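Local coordinates for mandelate racemase/muconate lactonizing enzyme family protein (Azoarcus sp., PDB 2QDE) that belongs to the mandelate racemase/muconate lactonizing enzyme family of the enolase superfamily and carries a barium ion in the metal site of its barrel domain, at residues A[72-76]-A[77-81]; A[371-374]-A[375-379]. All blocks are in the same frame, centred on the assembly; numbering follows the deposited sequence.

Contact 1: residues A[72-76]-A[77-81]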
ATOM      1  N   PHE A  72      -4.974 -42.666  10.760  1.00 22.21           N
ATOM      2  CA  PHE A  72      -5.091 -41.981   9.480  1.00 21.25           C
ATOM      3  C   PHE A  72      -3.927 -42.165   8.513  1.00 22.18           C
ATOM      4  O   PHE A  72      -4.095 -42.763   7.449  1.00 22.78           O
ATOM      5  CB  PHE A  72      -5.320 -40.489   9.726  1.00 21.16           C
ATOM      6  CG  PHE A  72      -6.649 -40.187  10.347  1.00 20.92           C
ATOM      7  CD1 PHE A  72      -7.780 -40.014   9.551  1.00 20.68           C
ATOM      8  CD2 PHE A  72      -6.784 -40.126  11.732  1.00 19.56           C
ATOM      9  CE1 PHE A  72      -9.030 -39.784  10.126  1.00 21.99           C
ATOM     10  CE2 PHE A  72      -8.031 -39.898  12.317  1.00 20.89           C
ATOM     11  CZ  PHE A  72      -9.155 -39.726  11.512  1.00 21.28           C
ATOM     12  N   PHE A  73      -2.754 -41.651   8.865  1.00 20.26           N
ATOM     13  CA  PHE A  73      -1.618 -41.775   7.964  1.00 20.11           C
ATOM     14  C   PHE A  73      -1.330 -43.224   7.570  1.00 21.25           C
ATOM     15  O   PHE A  73      -1.135 -43.518   6.388  1.00 19.81           O
ATOM     16  CB  PHE A  73      -0.363 -41.142   8.580  1.00 19.66           C
ATOM     17  CG  PHE A  73      -0.470 -39.647   8.792  1.00 17.39           C
ATOM     18  CD1 PHE A  73      -1.309 -38.867   7.989  1.00 18.32           C
ATOM     19  CD2 PHE A  73       0.288 -39.017   9.784  1.00 17.39           C
ATOM     20  CE1 PHE A  73      -1.395 -37.475   8.170  1.00 16.51           C
ATOM     21  CE2 PHE A  73       0.210 -37.624   9.970  1.00 17.62           C
ATOM     22  CZ  PHE A  73      -0.636 -36.859   9.158  1.00 15.69           C
ATOM     23  N   ALA A  74      -1.316 -44.119   8.558  1.00 20.16           N
ATOM     24  CA  ALA A  74      -1.028 -45.536   8.325  1.00 20.82           C
ATOM     25  C   ALA A  74      -1.925 -46.224   7.294  1.00 20.86           C
ATOM     26  O   ALA A  74      -1.434 -46.742   6.295  1.00 20.71           O
ATOM     27  CB  ALA A  74      -1.063 -46.309   9.659  1.00 20.73           C
ATOM     28  N   PRO A  75      -3.249 -46.246   7.521  1.00 21.04           N
ATOM     29  CA  PRO A  75      -4.102 -46.911   6.530  1.00 21.93           C
ATOM     30  C   PRO A  75      -4.292 -46.145   5.222  1.00 23.09           C
ATOM     31  O   PRO A  75      -4.282 -46.731   4.139  1.00 22.28           O
ATOM     32  CB  PRO A  75      -5.419 -47.108   7.286  1.00 21.92           C
ATOM     33  CG  PRO A  75      -5.464 -45.910   8.182  1.00 21.80           C
ATOM     34  CD  PRO A  75      -4.039 -45.816   8.690  1.00 20.23           C
ATOM     35  N   LYS A  76      -4.440 -44.832   5.317  1.00 21.66           N
ATOM     36  CA  LYS A  76      -4.673 -44.024   4.131  1.00 21.39           C
ATOM     37  C   LYS A  76      -3.474 -43.661   3.260  1.00 20.86           C
ATOM     38  O   LYS A  76      -3.630 -43.475   2.056  1.00 21.07           O
ATOM     39  CB  LYS A  76      -5.403 -42.738   4.523  1.00 22.93           C
ATOM     40  CG  LYS A  76      -6.787 -42.963   5.112  1.00 24.62           C
ATOM     41  CD  LYS A  76      -7.704 -43.651   4.110  1.00 28.27           C
ATOM     42  CE  LYS A  76      -9.102 -43.829   4.681  1.00 31.78           C
ATOM     43  NZ  LYS A  76      -9.699 -42.511   5.034  1.00 33.27           N
ATOM     44  N   VAL A  77      -2.281 -43.584   3.838  1.00 21.17           N
ATOM     45  CA  VAL A  77      -1.129 -43.179   3.037  1.00 20.29           C
ATOM     46  C   VAL A  77       0.123 -44.035   3.081  1.00 18.51           C
ATOM     47  O   VAL A  77       0.773 -44.226   2.055  1.00 20.13           O
ATOM     48  CB  VAL A  77      -0.697 -41.733   3.406  1.00 18.78           C
ATOM     49  CG1 VAL A  77       0.411 -41.263   2.477  1.00 19.50           C
ATOM     50  CG2 VAL A  77      -1.884 -40.797   3.328  1.00 17.68           C
ATOM     51  N   LEU A  78       0.461 -44.542   4.261  1.00 19.47           N
ATOM     52  CA  LEU A  78       1.689 -45.316   4.448  1.00 18.77           C
ATOM     53  C   LEU A  78       1.695 -46.814   4.109  1.00 20.78           C
ATOM     54  O   LEU A  78       2.565 -47.283   3.374  1.00 20.01           O
ATOM     55  CB  LEU A  78       2.184 -45.125   5.890  1.00 19.14           C
ATOM     56  CG  LEU A  78       2.462 -43.684   6.340  1.00 18.11           C
ATOM     57  CD1 LEU A  78       2.848 -43.665   7.806  1.00 16.57           C
ATOM     58  CD2 LEU A  78       3.565 -43.070   5.480  1.00 18.75           C
ATOM     59  N   LEU A  79       0.740 -47.563   4.652  1.00 21.51           N
ATOM     60  CA  LEU A  79       0.682 -49.004   4.412  1.00 22.33           C
ATOM     61  C   LEU A  79       0.542 -49.364   2.937  1.00 22.41           C
ATOM     62  O   LEU A  79      -0.332 -48.852   2.236  1.00 22.47           O
ATOM     63  CB  LEU A  79      -0.454 -49.620   5.233  1.00 21.35           C
ATOM     64  CG  LEU A  79      -0.151 -49.628   6.734  1.00 20.36           C
ATOM     65  CD1 LEU A  79      -1.401 -49.936   7.536  1.00 21.36           C
ATOM     66  CD2 LEU A  79       0.945 -50.642   7.018  1.00 18.31           C
ATOM     67  N   GLY A  80       1.431 -50.241   2.472  1.00 23.42           N
ATOM     68  CA  GLY A  80       1.406 -50.664   1.084  1.00 23.37           C
ATOM     69  C   GLY A  80       2.102 -49.699   0.137  1.00 24.47           C
ATOM     70  O   GLY A  80       2.184 -49.954  -1.065  1.00 23.56           O
ATOM     71  N   GLU A  81       2.620 -48.598   0.674  1.00 23.51           N
ATOM     72  CA  GLU A  81       3.290 -47.590  -0.147  1.00 22.47           C
ATOM     73  C   GLU A  81       4.812 -47.735  -0.210  1.00 23.16           C
ATOM     74  O   GLU A  81       5.443 -48.247   0.719  1.00 23.93           O
ATOM     75  CB  GLU A  81       2.927 -46.183   0.366  1.00 23.66           C
ATOM     76  CG  GLU A  81       3.547 -45.044  -0.440  1.00 24.60           C
ATOM     77  CD  GLU A  81       3.078 -45.048  -1.883  1.00 24.84           C
ATOM     78  OE1 GLU A  81       2.062 -44.387  -2.183  1.00 24.31           O
ATOM     79  OE2 GLU A  81       3.713 -45.731  -2.713  1.00 26.03           O
TER
HETATM   80  O   HOH W   1      -2.165 -46.605   2.500  1.00 28.31           O
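The C-terminal end of helix 62-78 widens here, and Phe-73 marks the changeover. Phe-73 O takes the alpha-type bond of Val-77 N and the wider pi-type bond of Leu-78 N from opposite faces of its carbonyl plane, each at 2.8 Å, the second being the straighter (161° against 146°). Leu-79 N to Ala-74 O keeps the i+5 spacing, at 2.8 Å in the carbonyl plane. Leu-79 is the first residue to leave helical angles, and its side chain folds back over that same oxygen, with CG 3.2 Å from Ala-74 O and CD1 4.2 Å from Ala-74 CB. With CG beside its own backbone N (chi1 -58°), Leu-78 places CD1 4.2 Å from Phe-73 CB. This helix belongs to the N-terminal domain typical of the enolase superfamily, where Phe-73, Val-77 and Leu-78 pack on helix 86-96 or helix 101-119, while Ala-74 and Leu-79 face Val-8 of strand 5-15. A water donates to both Pro-75 O and Leu-79 O, tying the last turn to the departing chain. A type II turn from Leu-78 to Glu-81 then closes through Glu-81 N to Leu-78 O, 3.0 Å, with Gly-80 at positive phi.

Contact 2: residues A[371-374]-A[375-379]; sequences EDLV and RRLVT
Asp-372 and Arg-376 sit one turn apart on the short helix 371-377, an i to i+4 salt bridge in which the two side chains run side by side and point the same way. The helix lies against strand 5-15 of the N-terminal domain's sheet, shortly before the chain's last strand, 385-387. The carboxylate and guanidinium planes are only 25° apart. The bond itself is long and somewhat bent: Arg-376 NH2 meets Asp-372 OD1 at 3.2 Å on the anti side of the carboxylate, with an N-H...O angle of 146°. In Asp-372, chi1 of 39° swings CG out alongside the guanidinium, and the rotation about CB-CG then directs OD1 to NH2. Arg-376, bent at chi3, lays one face of its guanidinium over the backbone, with Asp-372 O and Leu-373 CA both toward the rim of that face.

Arg-375 folds back in the same manner one residue earlier. Its guanidinium has Glu-371 O over the centre of one face, 3.7 Å above the plane, and its NH2 lies 3.5 Å from Asp-372 CA. The carboxylate of Glu-371 instead forms a salt bridge with Lys-37 through OE1.

On the buried side, the Leu-373 and Leu-377 side chains pass each other at a slant, Leu-373 CD1 resting 4.0 Å from Leu-377 CG. Both pack on Ile-345, while Leu-377 also reaches Thr-15 of strand 5-15. The helix thus turns a charged surface outward and an apolar one inward. As it runs out, Leu-377 N bonds to Leu-373 O and, weakly, to Val-374 O, each at 3.0 Å.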
ATOM      1  N   GLU A 371      17.253 -51.130  22.098  1.00 22.96           N
ATOM      2  CA  GLU A 371      15.907 -51.691  22.230  1.00 24.64           C
ATOM      3  C   GLU A 371      15.401 -51.938  23.652  1.00 25.31           C
ATOM      4  O   GLU A 371      14.256 -51.601  23.972  1.00 22.99           O
ATOM      5  CB  GLU A 371      15.793 -52.995  21.433  1.00 25.47           C
ATOM      6  CG  GLU A 371      16.024 -52.861  19.930  1.00 27.33           C
ATOM      7  CD  GLU A 371      15.031 -51.935  19.244  1.00 30.35           C
ATOM      8  OE1 GLU A 371      13.884 -51.792  19.732  1.00 31.15           O
ATOM      9  OE2 GLU A 371      15.397 -51.360  18.190  1.00 31.15           O
ATOM     10  N   ASP A 372      16.224 -52.536  24.508  1.00 26.26           N
ATOM     11  CA  ASP A 372      15.759 -52.789  25.859  1.00 28.15           C
ATOM     12  C   ASP A 372      15.546 -51.500  26.653  1.00 26.45           C
ATOM     13  O   ASP A 372      14.627 -51.421  27.469  1.00 25.57           O
ATOM     14  CB  ASP A 372      16.693 -53.775  26.589  1.00 33.49           C
ATOM     15  CG  ASP A 372      18.152 -53.548  26.289  1.00 38.98           C
ATOM     16  OD1 ASP A 372      18.720 -52.589  26.857  1.00 42.29           O
ATOM     17  OD2 ASP A 372      18.740 -54.335  25.493  1.00 41.90           O
ATOM     18  N   LEU A 373      16.365 -50.480  26.403  1.00 24.30           N
ATOM     19  CA  LEU A 373      16.194 -49.207  27.101  1.00 22.78           C
ATOM     20  C   LEU A 373      14.874 -48.595  26.644  1.00 21.48           C
ATOM     21  O   LEU A 373      14.143 -47.994  27.435  1.00 21.07           O
ATOM     22  CB  LEU A 373      17.350 -48.249  26.785  1.00 21.93           C
ATOM     23  CG  LEU A 373      17.235 -46.818  27.322  1.00 21.28           C
ATOM     24  CD1 LEU A 373      17.054 -46.827  28.830  1.00 19.87           C
ATOM     25  CD2 LEU A 373      18.486 -46.035  26.940  1.00 21.92           C
ATOM     26  N   VAL A 374      14.568 -48.757  25.362  1.00 20.99           N
ATOM     27  CA  VAL A 374      13.323 -48.229  24.826  1.00 20.57           C
ATOM     28  C   VAL A 374      12.161 -48.848  25.600  1.00 22.20           C
ATOM     29  O   VAL A 374      11.248 -48.146  26.038  1.00 21.73           O
ATOM     30  CB  VAL A 374      13.172 -48.554  23.336  1.00 21.15           C
ATOM     31  CG1 VAL A 374      11.732 -48.344  22.897  1.00 20.38           C
ATOM     32  CG2 VAL A 374      14.100 -47.659  22.525  1.00 21.99           C
ATOM     33  N   ARG A 375      12.196 -50.165  25.766  1.00 22.01           N
ATOM     34  CA  ARG A 375      11.139 -50.840  26.508  1.00 23.63           C
ATOM     35  C   ARG A 375      11.047 -50.298  27.931  1.00 22.12           C
ATOM     36  O   ARG A 375       9.952 -50.117  28.449  1.00 24.13           O
ATOM     37  CB  ARG A 375      11.372 -52.352  26.541  1.00 24.51           C
ATOM     38  CG  ARG A 375      10.931 -53.063  25.281  1.00 27.08           C
ATOM     39  CD  ARG A 375      11.008 -54.569  25.456  1.00 29.49           C
ATOM     40  NE  ARG A 375      12.387 -55.052  25.413  1.00 31.06           N
ATOM     41  CZ  ARG A 375      13.099 -55.195  24.295  1.00 31.00           C
ATOM     42  NH1 ARG A 375      12.565 -54.892  23.120  1.00 30.84           N
ATOM     43  NH2 ARG A 375      14.347 -55.641  24.353  1.00 31.10           N
ATOM     44  N   ARG A 376      12.192 -50.023  28.553  1.00 21.29           N
ATOM     45  CA  ARG A 376      12.195 -49.497  29.912  1.00 21.56           C
ATOM     46  C   ARG A 376      11.617 -48.087  30.015  1.00 21.72           C
ATOM     47  O   ARG A 376      11.117 -47.696  31.072  1.00 20.55           O
ATOM     48  CB  ARG A 376      13.617 -49.504  30.498  1.00 23.43           C
ATOM     49  CG  ARG A 376      14.125 -50.883  30.900  1.00 27.10           C
ATOM     50  CD  ARG A 376      15.380 -50.798  31.761  1.00 30.89           C
ATOM     51  NE  ARG A 376      16.579 -50.457  31.001  1.00 33.35           N
ATOM     52  CZ  ARG A 376      17.205 -51.300  30.184  1.00 36.20           C
ATOM     53  NH1 ARG A 376      16.746 -52.545  30.021  1.00 36.93           N
ATOM     54  NH2 ARG A 376      18.289 -50.904  29.525  1.00 36.74           N
ATOM     55  N   LEU A 377      11.669 -47.326  28.924  1.00 19.24           N
ATOM     56  CA  LEU A 377      11.163 -45.953  28.952  1.00 19.64           C
ATOM     57  C   LEU A 377       9.719 -45.764  28.488  1.00 20.32           C
ATOM     58  O   LEU A 377       9.225 -44.639  28.473  1.00 19.59           O
ATOM     59  CB  LEU A 377      12.078 -45.027  28.139  1.00 19.10           C
ATOM     60  CG  LEU A 377      13.541 -44.873  28.595  1.00 20.61           C
ATOM     61  CD1 LEU A 377      14.215 -43.793  27.757  1.00 21.63           C
ATOM     62  CD2 LEU A 377      13.621 -44.496  30.065  1.00 21.30           C
ATOM     63  N   VAL A 378       9.041 -46.844  28.112  1.00 18.95           N
ATOM     64  CA  VAL A 378       7.654 -46.725  27.677  1.00 18.40           C
ATOM     65  C   VAL A 378       6.843 -46.033  28.777  1.00 19.56           C
ATOM     66  O   VAL A 378       6.949 -46.375  29.950  1.00 18.53           O
ATOM     67  CB  VAL A 378       7.050 -48.111  27.356  1.00 18.98           C
ATOM     68  CG1 VAL A 378       5.580 -47.975  26.944  1.00 19.64           C
ATOM     69  CG2 VAL A 378       7.854 -48.765  26.241  1.00 18.97           C
ATOM     70  N   THR A 379       6.053 -45.037  28.383  1.00 19.10           N
ATOM     71  CA  THR A 379       5.238 -44.261  29.309  1.00 17.95           C
ATOM     72  C   THR A 379       4.311 -45.136  30.159  1.00 19.22           C
ATOM     73  O   THR A 379       3.544 -45.942  29.632  1.00 18.20           O
ATOM     74  CB  THR A 379       4.377 -43.226  28.535  1.00 17.61           C
ATOM     75  OG1 THR A 379       5.226 -42.414  27.712  1.00 17.86           O
ATOM     76  CG2 THR A 379       3.611 -42.335  29.503  1.00 16.32           C
TER

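In the fold
Contact 1 comes first along the chain, at the end of helix 62-78, and contact 2 follows near the C-terminus, on helix 371-377. Their centres are 26 Å apart and their nearest atoms about 18 Å, with no touch between them. What they share is strand 5-15 of the four-stranded antiparallel sheet: residues 72-81 meet it at Ile-5 and Val-8, residues 371-379 at Ile-11, Pro-12, Ser-14 and Thr-15. Two distant parts of the sequence therefore lie along one strand. After helix 371-377 the chain goes on to strand 385-387, which pairs with strand 5-15, so the C-terminal segment returns from the barrel domain to the N-terminal one.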